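Local coordinates for hypothetical protein TM0957 (Thermotoga maritima, PDB 2F4I) that is of unknown function but, as an OB-fold member of the DUF2291 family, is predicted to be a periplasmic lipoprotein, at residues R128-D131 and F132-A136; L51-N54 and P55-H59; N107-G111 and N112-N116. All coordinates share one frame; numbering follows the deposited sequence.

Interaction 1 of 3, residues R128-D131 and F132-A136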
# COMPACT_ATOMS: atom_id res chain seq x y z
N ARG A 128 -19.07 1.06 17.42
CA ARG A 128 -19.40 -0.30 17.03
C ARG A 128 -18.33 -0.91 16.11
O ARG A 128 -17.70 -0.21 15.33
CB ARG A 128 -20.72 -0.36 16.25
CG ARG A 128 -21.81 0.45 16.86
CD ARG A 128 -23.17 0.02 16.38
NE ARG A 128 -23.46 0.39 15.00
CZ ARG A 128 -24.45 -0.13 14.29
NH1 ARG A 128 -25.26 -1.05 14.80
NH2 ARG A 128 -24.65 0.27 13.04
N ILE A 129 -18.17 -2.22 16.19
CA ILE A 129 -17.25 -2.93 15.33
C ILE A 129 -17.67 -2.85 13.86
O ILE A 129 -16.83 -2.69 12.99
CB ILE A 129 -17.03 -4.42 15.74
CG1 ILE A 129 -16.34 -4.51 17.10
CG2 ILE A 129 -16.17 -5.18 14.71
CD1 ILE A 129 -16.49 -5.92 17.77
N ILE A 130 -18.97 -2.92 13.60
CA ILE A 130 -19.50 -2.83 12.27
C ILE A 130 -19.19 -1.44 11.65
O ILE A 130 -18.89 -1.38 10.46
CB ILE A 130 -20.99 -3.19 12.29
CG1 ILE A 130 -21.56 -3.28 10.86
CG2 ILE A 130 -21.75 -2.19 13.14
CD1 ILE A 130 -20.63 -4.00 9.80
N ASP A 131 -19.19 -0.35 12.45
CA ASP A 131 -18.82 0.99 11.97
C ASP A 131 -17.35 1.05 11.47
O ASP A 131 -17.03 1.72 10.48
CB ASP A 131 -18.96 2.02 13.07
CG ASP A 131 -20.35 2.16 13.54
OD1 ASP A 131 -21.27 1.72 12.80
OD2 ASP A 131 -20.54 2.71 14.65
N PHE A 132 -16.48 0.36 12.19
CA PHE A 132 -15.10 0.23 11.80
C PHE A 132 -15.00 -0.54 10.49
O PHE A 132 -14.34 -0.09 9.56
CB PHE A 132 -14.27 -0.41 12.93
CG PHE A 132 -12.80 -0.52 12.64
CD1 PHE A 132 -12.07 0.57 12.18
CD2 PHE A 132 -12.13 -1.70 12.87
CE1 PHE A 132 -10.70 0.48 11.90
CE2 PHE A 132 -10.75 -1.78 12.61
CZ PHE A 132 -10.05 -0.70 12.11
N ASN A 133 -15.68 -1.66 10.41
CA ASN A 133 -15.64 -2.50 9.22
C ASN A 133 -16.21 -1.82 7.99
O ASN A 133 -15.57 -1.83 6.98
CB ASN A 133 -16.33 -3.84 9.48
CG ASN A 133 -15.60 -4.67 10.49
OD1 ASN A 133 -14.33 -4.78 10.48
ND2 ASN A 133 -16.38 -5.30 11.39
N LEU A 134 -17.38 -1.23 8.08
CA LEU A 134 -17.97 -0.52 6.92
C LEU A 134 -17.08 0.67 6.45
O LEU A 134 -16.96 0.93 5.26
CB LEU A 134 -19.37 -0.07 7.24
CG LEU A 134 -20.34 -1.22 7.55
CD1 LEU A 134 -21.69 -0.71 8.12
CD2 LEU A 134 -20.51 -2.07 6.29
N THR A 135 -16.47 1.39 7.40
CA THR A 135 -15.57 2.50 7.08
C THR A 135 -14.32 2.04 6.32
O THR A 135 -13.97 2.65 5.29
CB THR A 135 -15.15 3.29 8.37
OG1 THR A 135 -16.31 3.76 9.03
CG2 THR A 135 -14.26 4.51 8.04
N ALA A 136 -13.72 0.94 6.79
CA ALA A 136 -12.60 0.29 6.08
C ALA A 136 -12.98 -0.13 4.64
O ALA A 136 -12.22 0.11 3.72
CB ALA A 136 -12.00 -0.90 6.93

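Interaction 2 of 3, residues L51-N54 and P55-H59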
# COMPACT_ATOMS: atom_id res chain seq x y z
N LEU A 51 14.04 -7.19 4.43
CA LEU A 51 13.18 -8.38 4.41
C LEU A 51 13.94 -9.58 3.88
O LEU A 51 13.82 -10.67 4.40
CB LEU A 51 11.92 -8.17 3.58
CG LEU A 51 10.84 -7.31 4.22
CD1 LEU A 51 9.87 -6.80 3.14
CD2 LEU A 51 10.06 -8.03 5.37
N ASP A 52 14.74 -9.37 2.84
CA ASP A 52 15.53 -10.47 2.25
C ASP A 52 16.62 -10.96 3.15
O ASP A 52 16.99 -12.12 3.10
CB ASP A 52 16.27 -10.04 0.99
CG ASP A 52 15.35 -9.75 -0.13
OD1 ASP A 52 14.20 -10.24 -0.03
OD2 ASP A 52 15.78 -9.05 -1.09
N GLU A 53 17.19 -10.06 3.91
CA GLU A 53 18.24 -10.41 4.85
C GLU A 53 17.73 -10.97 6.19
O GLU A 53 18.26 -11.93 6.70
CB GLU A 53 19.06 -9.15 5.04
CG GLU A 53 19.89 -9.11 6.25
CD GLU A 53 20.29 -7.69 6.53
OE1 GLU A 53 20.57 -6.97 5.51
OE2 GLU A 53 20.26 -7.31 7.74
N ASN A 54 16.67 -10.36 6.74
CA ASN A 54 16.23 -10.66 8.09
C ASN A 54 14.81 -10.12 8.34
O ASN A 54 14.65 -8.99 8.79
CB ASN A 54 17.20 -10.04 9.08
CG ASN A 54 17.01 -10.54 10.50
OD1 ASN A 54 15.94 -11.01 10.89
ND2 ASN A 54 18.06 -10.37 11.32
N PRO A 55 13.79 -10.94 8.05
CA PRO A 55 12.42 -10.46 8.11
C PRO A 55 11.98 -9.98 9.49
O PRO A 55 11.24 -9.03 9.57
CB PRO A 55 11.58 -11.66 7.65
CG PRO A 55 12.51 -12.52 6.92
CD PRO A 55 13.82 -12.36 7.65
N GLU A 56 12.47 -10.60 10.56
CA GLU A 56 12.12 -10.15 11.92
C GLU A 56 12.72 -8.79 12.25
O GLU A 56 12.02 -7.97 12.81
CB GLU A 56 12.34 -11.19 13.03
CG GLU A 56 11.35 -10.97 14.27
CD GLU A 56 9.85 -11.33 13.99
OE1 GLU A 56 9.60 -12.48 13.55
OE2 GLU A 56 8.93 -10.48 14.26
N LEU A 57 13.94 -8.52 11.82
CA LEU A 57 14.49 -7.18 11.89
C LEU A 57 13.66 -6.21 11.10
O LEU A 57 13.41 -5.13 11.59
CB LEU A 57 15.90 -7.17 11.38
CG LEU A 57 16.69 -5.88 11.55
CD1 LEU A 57 16.75 -5.45 13.01
CD2 LEU A 57 18.11 -6.05 10.95
N ALA A 58 13.24 -6.58 9.88
CA ALA A 58 12.36 -5.73 9.07
C ALA A 58 11.06 -5.43 9.82
O ALA A 58 10.68 -4.27 9.93
CB ALA A 58 12.09 -6.36 7.67
N HIS A 59 10.41 -6.43 10.39
CA HIS A 59 9.17 -6.18 11.12
C HIS A 59 9.45 -5.14 12.21
O HIS A 59 8.74 -4.18 12.34
CB HIS A 59 8.51 -7.45 11.73
CG HIS A 59 8.28 -8.56 10.75
ND1 HIS A 59 7.86 -8.35 9.45
CD2 HIS A 59 8.39 -9.91 10.90
CE1 HIS A 59 7.71 -9.52 8.85
NE2 HIS A 59 8.04 -10.48 9.69

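Interaction 3 of 3, residues N107-G111 and N112-N116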
# COMPACT_ATOMS: atom_id res chain seq x y z
N ASN A 107 -5.25 -3.58 -7.55
CA ASN A 107 -6.57 -3.11 -7.08
C ASN A 107 -7.29 -4.15 -6.21
O ASN A 107 -8.49 -4.01 -5.93
CB ASN A 107 -7.47 -2.67 -8.25
CG ASN A 107 -7.77 -3.78 -9.20
OD1 ASN A 107 -7.47 -4.92 -8.89
ND2 ASN A 107 -8.37 -3.47 -10.36
N HIS A 108 -6.58 -5.18 -5.78
CA HIS A 108 -7.16 -6.21 -4.91
C HIS A 108 -7.10 -5.73 -3.48
O HIS A 108 -6.22 -6.11 -2.73
CB HIS A 108 -6.44 -7.56 -5.04
CG HIS A 108 -6.30 -8.05 -6.45
ND1 HIS A 108 -7.38 -8.37 -7.25
CD2 HIS A 108 -5.19 -8.27 -7.21
CE1 HIS A 108 -6.95 -8.77 -8.43
NE2 HIS A 108 -5.63 -8.72 -8.44
N ILE A 109 -8.03 -4.85 -3.11
CA ILE A 109 -8.04 -4.17 -1.79
C ILE A 109 -9.19 -4.72 -0.92
O ILE A 109 -10.35 -4.54 -1.24
CB ILE A 109 -8.18 -2.62 -1.94
CG1 ILE A 109 -7.31 -2.12 -3.08
CG2 ILE A 109 -7.81 -1.91 -0.64
CD1 ILE A 109 -7.19 -0.67 -3.20
N PHE A 110 -8.83 -5.42 0.15
CA PHE A 110 -9.77 -6.06 1.05
C PHE A 110 -9.32 -5.73 2.47
O PHE A 110 -8.16 -5.63 2.72
CB PHE A 110 -9.73 -7.61 0.95
CG PHE A 110 -9.78 -8.20 -0.45
CD1 PHE A 110 -11.00 -8.46 -1.08
CD2 PHE A 110 -8.61 -8.62 -1.09
CE1 PHE A 110 -11.07 -9.05 -2.34
CE2 PHE A 110 -8.66 -9.20 -2.38
CZ PHE A 110 -9.90 -9.42 -3.00
N GLY A 111 -10.25 -5.63 3.42
CA GLY A 111 -9.87 -5.60 4.83
C GLY A 111 -9.13 -4.36 5.34
O GLY A 111 -9.28 -3.23 4.83
N ASN A 112 -8.34 -4.59 6.37
CA ASN A 112 -7.89 -3.53 7.26
C ASN A 112 -6.46 -3.12 7.05
O ASN A 112 -5.94 -2.34 7.84
CB ASN A 112 -8.11 -3.94 8.73
CG ASN A 112 -9.56 -3.81 9.16
OD1 ASN A 112 -10.41 -3.28 8.44
ND2 ASN A 112 -9.85 -4.28 10.37
N GLY A 113 -5.82 -3.62 5.99
CA GLY A 113 -4.46 -3.27 5.62
C GLY A 113 -4.16 -1.81 5.50
O GLY A 113 -3.11 -1.39 5.92
N ILE A 114 -5.07 -1.02 4.91
CA ILE A 114 -4.79 0.44 4.73
C ILE A 114 -4.84 1.14 6.08
O ILE A 114 -3.92 1.84 6.42
CB ILE A 114 -5.71 1.16 3.65
CG1 ILE A 114 -5.38 0.65 2.22
CG2 ILE A 114 -5.49 2.69 3.68
CD1 ILE A 114 -6.54 0.62 1.21
N VAL A 115 -5.90 0.91 6.86
CA VAL A 115 -6.05 1.60 8.14
C VAL A 115 -5.01 1.14 9.16
O VAL A 115 -4.55 1.93 9.94
CB VAL A 115 -7.53 1.49 8.73
CG1 VAL A 115 -8.51 2.16 7.81
CG2 VAL A 115 -7.92 0.01 9.07
N ASN A 116 -4.63 -0.13 9.11
CA ASN A 116 -3.62 -0.69 10.02
C ASN A 116 -2.18 -0.31 9.66
O ASN A 116 -1.39 0.02 10.56
CB ASN A 116 -3.81 -2.20 10.12
CG ASN A 116 -5.10 -2.57 10.82
OD1 ASN A 116 -5.83 -1.71 11.31
ND2 ASN A 116 -5.35 -3.85 10.95
O HOH W 1 -7.09 -2.36 2.97
O HOH W 2 -8.21 -0.71 5.48

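Interaction 1 of 3, residues R128-D131 and F132-A136
Two first torsions set up the apolar side of this helical turn: Ile130 carries CG1 anti to its backbone N (chi1 -173°), whereas Leu134 swings CG anti to its carbonyl carbon (chi1 -62°). The two side chains therefore converge one turn apart, and Ile130 CD1 comes within 3.6 Å of Leu134 CG. They run at a slant to one another, and Leu134 CD1 also lies alongside Ile130 CG1. Next to this pair, Ile129 and Asn133 point the same way, and Ile129 CG2 packs 3.3 Å from Asn133 ND2. Both pairs follow the i to i+4 spacing of the first turns of helix 129-139, for which Arg128 is the N-cap residue. The backbone follows suit: Leu134 N donates to Ile130 O over 2.8 Å in an almost straight bond. Thr135 adds a side-chain bond to this pattern. Its OG1 folds back beside its own backbone N and donates to Asp131 O at 2.6 Å, nearly in line with the carbonyl bond, while Thr135 N reaches the same oxygen at 3.1 Å from above the carbonyl plane. Two donors of one residue thus grip a single carbonyl, and the hydroxyl of the buried Thr135 finds its acceptor within its own helix; the Thr135 side chain also packs on Tyr24 and Leu28 of helix 24-29. Exposed Arg128 forms a salt bridge with the buried Asp131, NE to OD1 3.4 Å, through a weak hydrogen bond. Ile130 CG2 sits over the centre of the guanidinium face, 3.5 Å above its plane, so the methyl covers one side of the group while Asp131 OD2 lies at its edge.

Interaction 2 of 3, residues L51-N54 and P55-H59
Leu51 and Ala58 form the tight side of this helix-to-helix corner, Leu51 CD2 pressing on Ala58 CB at 3.5 Å, closer than carbons usually pack. Both residues are buried, and the side chains of both also touch Tyr74 of strand 72-81. Leu51 reaches on to Phe172 and Leu174 of strand 165-174, which places the corner against the sheet. The other side is looser: the side chain of exposed Glu53 passes diagonally across that of Leu57, with OE2 4.1 Å from Leu57 CD2. Between the two sides Asn54 ends helix 44-53 and serves as N-cap of helix 55-59. Its CG stands anti to the backbone N (chi1 -167°), which brings OD1 to the N-terminal end of the new helix to accept a long, weak capping bond from Leu57 N at 3.3 Å, though a straight one (171°). The Asn54 and Leu57 side chains cross at about a right angle. Pro55, with no N-H to give, occupies the first helical position, and its CG rests 3.4 Å from Leu51 O. Ala58 N donates to Asn54 O at 3.0 Å, in the carbonyl plane. One asparagine thus accepts from two amides of the following helix, through its side chain and its backbone, so the chain can turn at this residue while both N-H groups keep an acceptor.

Interaction 3 of 3, residues N107-G111 and N112-N116
Gly111 O has two waters close to it, which link the loop to the helix that follows: water 2 donates to it at 2.8 Å; water 1 lies 3.0 Å from Gly111 O and probably donates too, though it has other acceptors in reach. The site is the N-terminal end of helix 113-118, whose first-turn amides of Ile114 and Val115 bind water. Asn112 is the N-cap residue but its side chain makes no capping bond, and the two waters accept from these amides, water 1 from Ile114 N and water 2 from Val115 N, both at 3.1 Å. Asn140 ND2 donates to the same Gly111 oxygen, so this carbonyl collects partners from solvent and from the loop after helix 129-139. Gly111 itself has a positive phi (70°), where the chain turns from the extended Ile109 and Phe110 into the helix. Asn112 CG lies anti to its carbonyl carbon (chi1 -77°), and OD1 lies 3.5 Å from Gly111 C. Within the helix, Asn116 N donates to Asn112 O at 2.9 Å, closing the first turn. On the apolar side, Ile109 and Ile114 bridge the same bend, their side chains crossing at an angle. Both also lie on Ile187 of strand 184-193, so the loop and the helix start both pack on that strand, and the buried Ile114 extends to Leu189 of that strand and to Leu139. The direct touch across the bend is methyl to methyl and tight: Ile109 CG2 stands 3.4 Å from Ile114 CD1.

In the fold
Followed from the N terminus, the three contacts come in series, none nesting within or crossing another, and each lies within one continuous stretch and closes no loop. Interaction 2 is first, joining helix 44-53 to helix 55-59 on the strands 72-81 and 165-174. Interaction 3 carries the chain from strand 103-106 through a loop into helix 113-118, against strand 184-193. Interaction 1 then opens helix 129-139. It meets interaction 3 directly, Ala136 CB lying 3.2 Å from Asn112 OD1 and Phe132 CZ 3.8 Å from Val115 CG2, so the two successive helices pack together. Interaction 2 stays apart, its centre about 32 Å from that of interaction 1.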